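Local coordinates for ribokinase (PDB 3RY7), which catalyses the ATP- and magnesium-dependent phosphorylation of D-ribose at O-5, giving D-ribose 5-phosphate, at residues A[223-227]-A[238-244]; A[228-232]-A[271-275]. The contacts are given in a common frame with arbitrary orientation. Numbering follows the deposited sequence.

Following the chain from the N terminus, strand 218-222 runs into the loop 223-227, which turns back into strand 228-231; strand 236-239 follows and forms one edge of the large sheet within this chain. Contact 1 closes this short excursion by bringing 238-244, where the chain leaves the edge strand, back beside the loop. Contact 2 starts at Thr-228, the residue after the 223-227 loop, and reaches over a longer span to the first turn of helix 271-283, so the two contacts cross along the chain. They meet where Ile-239 N lies 2.8 Å from Thr-228 O, probably a hydrogen bond, and where Ile-239 CD1 packs 3.6 Å from Ala-272 CB. Together they tie the antiparallel end of the sheet to that helix.

Contact 1. Residues A[223-227]-A[238-244]; sequences LGKQG and HIEAYKV
Leu-223 starts a tight turn: Leu-223 N donates to Gly-227 O (2.7 Å), Gln-226 N returns to Leu-223 O (3.2 Å), and Leu-223 CD1 sits 3.8 Å from His-238 NE2. Gly-224, at positive phi (69/-121), packs its C 3.6 Å from Val-244 CG1; Gly-224 O accepts from Gly-227 N (3.1 Å). Leu-223 and Gly-224 face Gly-227, a classic beta bulge between strands 218-222 and 228-231; residues 223-227 probably form part of the ATP-binding site, as in a near-identical ribokinase. Opposite, 238-239 ends an edge strand and 240-244 is loop. Lys-225 (chi1 m, chi2 t) sends NZ to Val-244 O, a 3.0 Å hydrogen bond. Lys-225 O takes a hydrogen bond from a water (2.6 Å) that also donates to Glu-240 OE1 (2.7 Å) and accepts from Ala-241 N (2.7 Å). Gln-226 O approaches His-238 CE1 to 3.0 Å. Gly-227 CA (94/-138) lies 4.1 Å from Ala-241 CA and 3.5 Å from both Ala-241 CB and Ile-239 O, the latter a CA-H...O contact; a CB here would clash with that oxygen.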
loop_
_atom_site.group_PDB
_atom_site.type_symbol
_atom_site.label_atom_id
_atom_site.label_comp_id
_atom_site.label_asym_id
_atom_site.label_seq_id
_atom_site.Cartn_x
_atom_site.Cartn_y
_atom_site.Cartn_z
ATOM N N LEU A 223 16.914 -12.108 13.433
ATOM C CA LEU A 223 16.159 -12.572 14.596
ATOM C C LEU A 223 14.700 -12.103 14.570
ATOM O O LEU A 223 13.968 -12.249 15.560
ATOM C CB LEU A 223 16.840 -12.107 15.885
ATOM C CG LEU A 223 18.331 -12.451 16.004
ATOM C CD1 LEU A 223 18.989 -11.642 17.109
ATOM C CD2 LEU A 223 18.525 -13.937 16.227
ATOM N N GLY A 224 14.283 -11.546 13.433
ATOM C CA GLY A 224 12.928 -11.047 13.281
ATOM C C GLY A 224 12.685 -9.806 14.125
ATOM O O GLY A 224 13.396 -8.801 13.984
ATOM N N LYS A 225 11.716 -9.868 15.026
ATOM C CA LYS A 225 11.386 -8.761 15.905
ATOM C C LYS A 225 12.516 -8.482 16.854
ATOM O O LYS A 225 12.720 -7.375 17.261
ATOM C CB LYS A 225 10.165 -9.092 16.738
ATOM C CG LYS A 225 8.894 -9.169 15.977
ATOM C CD LYS A 225 7.726 -9.035 16.894
ATOM C CE LYS A 225 7.088 -7.674 16.720
ATOM N NZ LYS A 225 5.889 -7.746 15.871
ATOM N N GLN A 226 13.236 -9.541 17.181
ATOM C CA GLN A 226 14.396 -9.470 18.076
ATOM C C GLN A 226 15.620 -8.782 17.454
ATOM O O GLN A 226 16.635 -8.598 18.125
ATOM C CB GLN A 226 14.770 -10.868 18.583
ATOM C CG GLN A 226 13.905 -11.377 19.735
ATOM C CD GLN A 226 12.410 -11.264 19.454
ATOM O OE1 GLN A 226 11.877 -12.106 18.695
ATOM N NE2 GLN A 226 11.763 -10.335 19.997
ATOM N N GLY A 227 15.516 -8.403 16.182
ATOM C CA GLY A 227 16.571 -7.671 15.505
ATOM C C GLY A 227 17.545 -8.552 14.732
ATOM O O GLY A 227 17.143 -9.502 14.052
ATOM N N HIS A 238 24.709 -7.458 19.029
ATOM C CA HIS A 238 23.286 -7.690 18.840
ATOM C C HIS A 238 22.649 -6.314 18.607
ATOM O O HIS A 238 22.770 -5.414 19.441
ATOM C CB HIS A 238 22.717 -8.379 20.081
ATOM C CG HIS A 238 21.239 -8.629 20.028
ATOM N ND1 HIS A 238 20.332 -7.679 19.605
ATOM C CD2 HIS A 238 20.509 -9.712 20.391
ATOM C CE1 HIS A 238 19.109 -8.177 19.685
ATOM N NE2 HIS A 238 19.188 -9.406 20.163
ATOM N N ILE A 239 22.014 -6.131 17.453
ATOM C CA ILE A 239 21.429 -4.849 17.071
ATOM C C ILE A 239 19.904 -4.912 16.973
ATOM O O ILE A 239 19.367 -5.827 16.351
ATOM C CB ILE A 239 21.976 -4.374 15.717
ATOM C CG1 ILE A 239 23.495 -4.253 15.770
ATOM C CG2 ILE A 239 21.337 -3.055 15.302
ATOM C CD1 ILE A 239 24.040 -3.117 14.946
ATOM N N GLU A 240 19.225 -3.938 17.568
ATOM C CA GLU A 240 17.772 -3.887 17.579
ATOM C C GLU A 240 17.174 -3.520 16.228
ATOM O O GLU A 240 17.735 -2.721 15.458
ATOM C CB GLU A 240 17.286 -2.901 18.648
ATOM C CG GLU A 240 17.576 -3.350 20.072
ATOM C CD GLU A 240 16.926 -4.683 20.391
ATOM O OE1 GLU A 240 15.738 -4.857 20.047
ATOM O OE2 GLU A 240 17.601 -5.560 20.976
ATOM N N ALA A 241 16.013 -4.110 15.965
ATOM C CA ALA A 241 15.255 -3.859 14.744
ATOM C C ALA A 241 14.339 -2.638 14.871
ATOM O O ALA A 241 14.213 -2.043 15.943
ATOM C CB ALA A 241 14.435 -5.101 14.377
ATOM N N TYR A 242 13.704 -2.270 13.766
ATOM C CA TYR A 242 12.682 -1.235 13.780
ATOM C C TYR A 242 11.299 -1.890 13.780
ATOM O O TYR A 242 11.000 -2.761 14.612
ATOM C CB TYR A 242 12.833 -0.329 12.563
ATOM C CG TYR A 242 14.146 0.421 12.503
ATOM C CD1 TYR A 242 14.165 1.791 12.298
ATOM C CD2 TYR A 242 15.364 -0.235 12.658
ATOM C CE1 TYR A 242 15.355 2.492 12.241
ATOM C CE2 TYR A 242 16.569 0.462 12.605
ATOM C CZ TYR A 242 16.552 1.827 12.394
ATOM O OH TYR A 242 17.719 2.553 12.341
ATOM N N LYS A 243 10.479 -1.515 12.819
ATOM C CA LYS A 243 9.196 -2.167 12.697
ATOM C C LYS A 243 9.352 -3.444 11.928
ATOM O O LYS A 243 9.853 -3.476 10.829
ATOM C CB LYS A 243 8.139 -1.292 12.059
ATOM C CG LYS A 243 6.729 -1.738 12.466
ATOM C CD LYS A 243 5.599 -0.910 11.880
ATOM C CE LYS A 243 4.305 -1.737 11.815
ATOM N NZ LYS A 243 3.111 -0.964 11.382
ATOM N N VAL A 244 8.911 -4.507 12.548
ATOM C CA VAL A 244 9.019 -5.827 11.939
ATOM C C VAL A 244 7.837 -6.729 12.288
ATOM O O VAL A 244 7.517 -6.915 13.464
ATOM C CB VAL A 244 10.338 -6.524 12.355
ATOM C CG1 VAL A 244 10.211 -8.035 12.239
ATOM C CG2 VAL A 244 11.497 -6.004 11.521
HETATM O O HOH W 1 14.820 -5.820 17.676
#

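Contact 2. Residues A[228-232]-A[271-275]; sequences TYFAT and LADAI
Phe-230 lays its ring against the first turn of helix 271-283, meeting three side chains. With chi1 at 86° (p), the ring reaches from the strand so that Phe-230 CE2 comes 3.6 Å from Leu-271 CB, CD1 3.6 Å from Ile-275 CD1, and CE1 4.2 Å from Ala-272 CB. Leu-271 CB also makes an off-centre CH-pi contact, 4.1 Å from the ring centroid and 29° off its normal. The backbone of 228-231 is extended, so alternate side chains face the helix: Thr-228, Phe-230 and Thr-232 point toward it, Tyr-229 and Ala-231 away. Leu-271 and Ile-275 lie one turn apart, joined by the helical hydrogen bond from Ile-275 N to Leu-271 O, 2.9 Å, and present their side chains to the strand. The two short axes run nearly antiparallel, at 157°, with a closest approach of 10.2 Å. In this register Thr-228 CB meets Ile-275 CG2 at 3.9 Å and Thr-232 CG2 meets Leu-271 CD2 at 3.5 Å, while Thr-228 OG1 is hydrogen-bonded to Asn-279 ND2, of a probable ATP-binding residue further along the helix. This is apolar helix-on-sheet packing of the alpha/beta ribokinase fold. Helix 201-213 packs on the opposite face of strand 228-231, against Tyr-229 and Ala-231; strands 218-222 and 236-239 flank strand 228-231 in the sheet, and Phe-260 of helix 252-263 touches Ile-275.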
loop_
_atom_site.group_PDB
_atom_site.type_symbol
_atom_site.label_atom_id
_atom_site.label_comp_id
_atom_site.label_asym_id
_atom_site.label_seq_id
_atom_site.Cartn_x
_atom_site.Cartn_y
_atom_site.Cartn_z
ATOM N N THR A 228 18.830 -8.223 14.844
ATOM C CA THR A 228 19.892 -8.917 14.117
ATOM C C THR A 228 21.139 -9.091 14.977
ATOM O O THR A 228 21.594 -8.144 15.609
ATOM C CB THR A 228 20.344 -8.120 12.871
ATOM O OG1 THR A 228 19.211 -7.537 12.217
ATOM C CG2 THR A 228 21.086 -9.038 11.899
ATOM N N TYR A 229 21.693 -10.302 14.980
ATOM C CA TYR A 229 22.989 -10.576 15.592
ATOM C C TYR A 229 24.085 -10.711 14.529
ATOM O O TYR A 229 23.862 -11.275 13.451
ATOM C CB TYR A 229 22.911 -11.859 16.429
ATOM C CG TYR A 229 24.226 -12.321 17.043
ATOM C CD1 TYR A 229 24.883 -13.443 16.548
ATOM C CD2 TYR A 229 24.802 -11.645 18.117
ATOM C CE1 TYR A 229 26.081 -13.885 17.096
ATOM C CE2 TYR A 229 26.001 -12.079 18.677
ATOM C CZ TYR A 229 26.635 -13.203 18.156
ATOM O OH TYR A 229 27.820 -13.657 18.682
ATOM N N PHE A 230 25.268 -10.183 14.820
ATOM C CA PHE A 230 26.407 -10.457 13.961
ATOM C C PHE A 230 27.701 -10.776 14.716
ATOM O O PHE A 230 27.855 -10.465 15.900
ATOM C CB PHE A 230 26.597 -9.360 12.910
ATOM C CG PHE A 230 27.401 -8.188 13.372
ATOM C CD1 PHE A 230 26.789 -7.115 13.984
ATOM C CD2 PHE A 230 28.769 -8.148 13.165
ATOM C CE1 PHE A 230 27.517 -6.018 14.395
ATOM C CE2 PHE A 230 29.515 -7.053 13.574
ATOM C CZ PHE A 230 28.886 -5.984 14.193
ATOM N N ALA A 231 28.612 -11.437 14.017
ATOM C CA ALA A 231 29.918 -11.793 14.560
ATOM C C ALA A 231 30.983 -11.917 13.464
ATOM O O ALA A 231 30.704 -12.362 12.338
ATOM C CB ALA A 231 29.821 -13.094 15.342
ATOM N N THR A 232 32.197 -11.498 13.798
ATOM C CA THR A 232 33.389 -11.853 13.043
ATOM C C THR A 232 34.362 -12.430 14.067
ATOM O O THR A 232 33.992 -12.623 15.220
ATOM C CB THR A 232 34.025 -10.632 12.362
ATOM O OG1 THR A 232 34.528 -9.725 13.358
ATOM C CG2 THR A 232 33.002 -9.928 11.440
ATOM N N LEU A 271 30.053 -2.973 9.487
ATOM C CA LEU A 271 29.034 -3.998 9.666
ATOM C C LEU A 271 27.780 -3.473 10.367
ATOM O O LEU A 271 26.675 -3.665 9.874
ATOM C CB LEU A 271 29.597 -5.192 10.442
ATOM C CG LEU A 271 29.964 -6.403 9.583
ATOM C CD1 LEU A 271 30.380 -5.945 8.214
ATOM C CD2 LEU A 271 31.072 -7.241 10.221
ATOM N N ALA A 272 27.951 -2.832 11.523
ATOM C CA ALA A 272 26.803 -2.360 12.301
ATOM C C ALA A 272 25.997 -1.259 11.584
ATOM O O ALA A 272 24.771 -1.250 11.644
ATOM C CB ALA A 272 27.242 -1.899 13.701
ATOM N N ASP A 273 26.690 -0.342 10.914
ATOM C CA ASP A 273 26.020 0.697 10.134
ATOM C C ASP A 273 25.212 0.100 8.972
ATOM O O ASP A 273 24.055 0.482 8.730
ATOM C CB ASP A 273 27.050 1.702 9.607
ATOM C CG ASP A 273 26.511 2.557 8.467
ATOM O OD1 ASP A 273 27.201 2.621 7.428
ATOM O OD2 ASP A 273 25.409 3.154 8.598
ATOM N N ALA A 274 25.829 -0.838 8.254
ATOM C CA ALA A 274 25.162 -1.513 7.150
ATOM C C ALA A 274 23.957 -2.308 7.650
ATOM O O ALA A 274 22.918 -2.341 7.005
ATOM C CB ALA A 274 26.155 -2.428 6.389
ATOM N N ILE A 275 24.092 -2.943 8.805
ATOM C CA ILE A 275 22.983 -3.695 9.379
ATOM C C ILE A 275 21.831 -2.777 9.822
ATOM O O ILE A 275 20.648 -3.147 9.736
ATOM C CB ILE A 275 23.458 -4.580 10.542
ATOM C CG1 ILE A 275 24.336 -5.716 9.990
ATOM C CG2 ILE A 275 22.269 -5.121 11.330
ATOM C CD1 ILE A 275 24.840 -6.671 11.044
#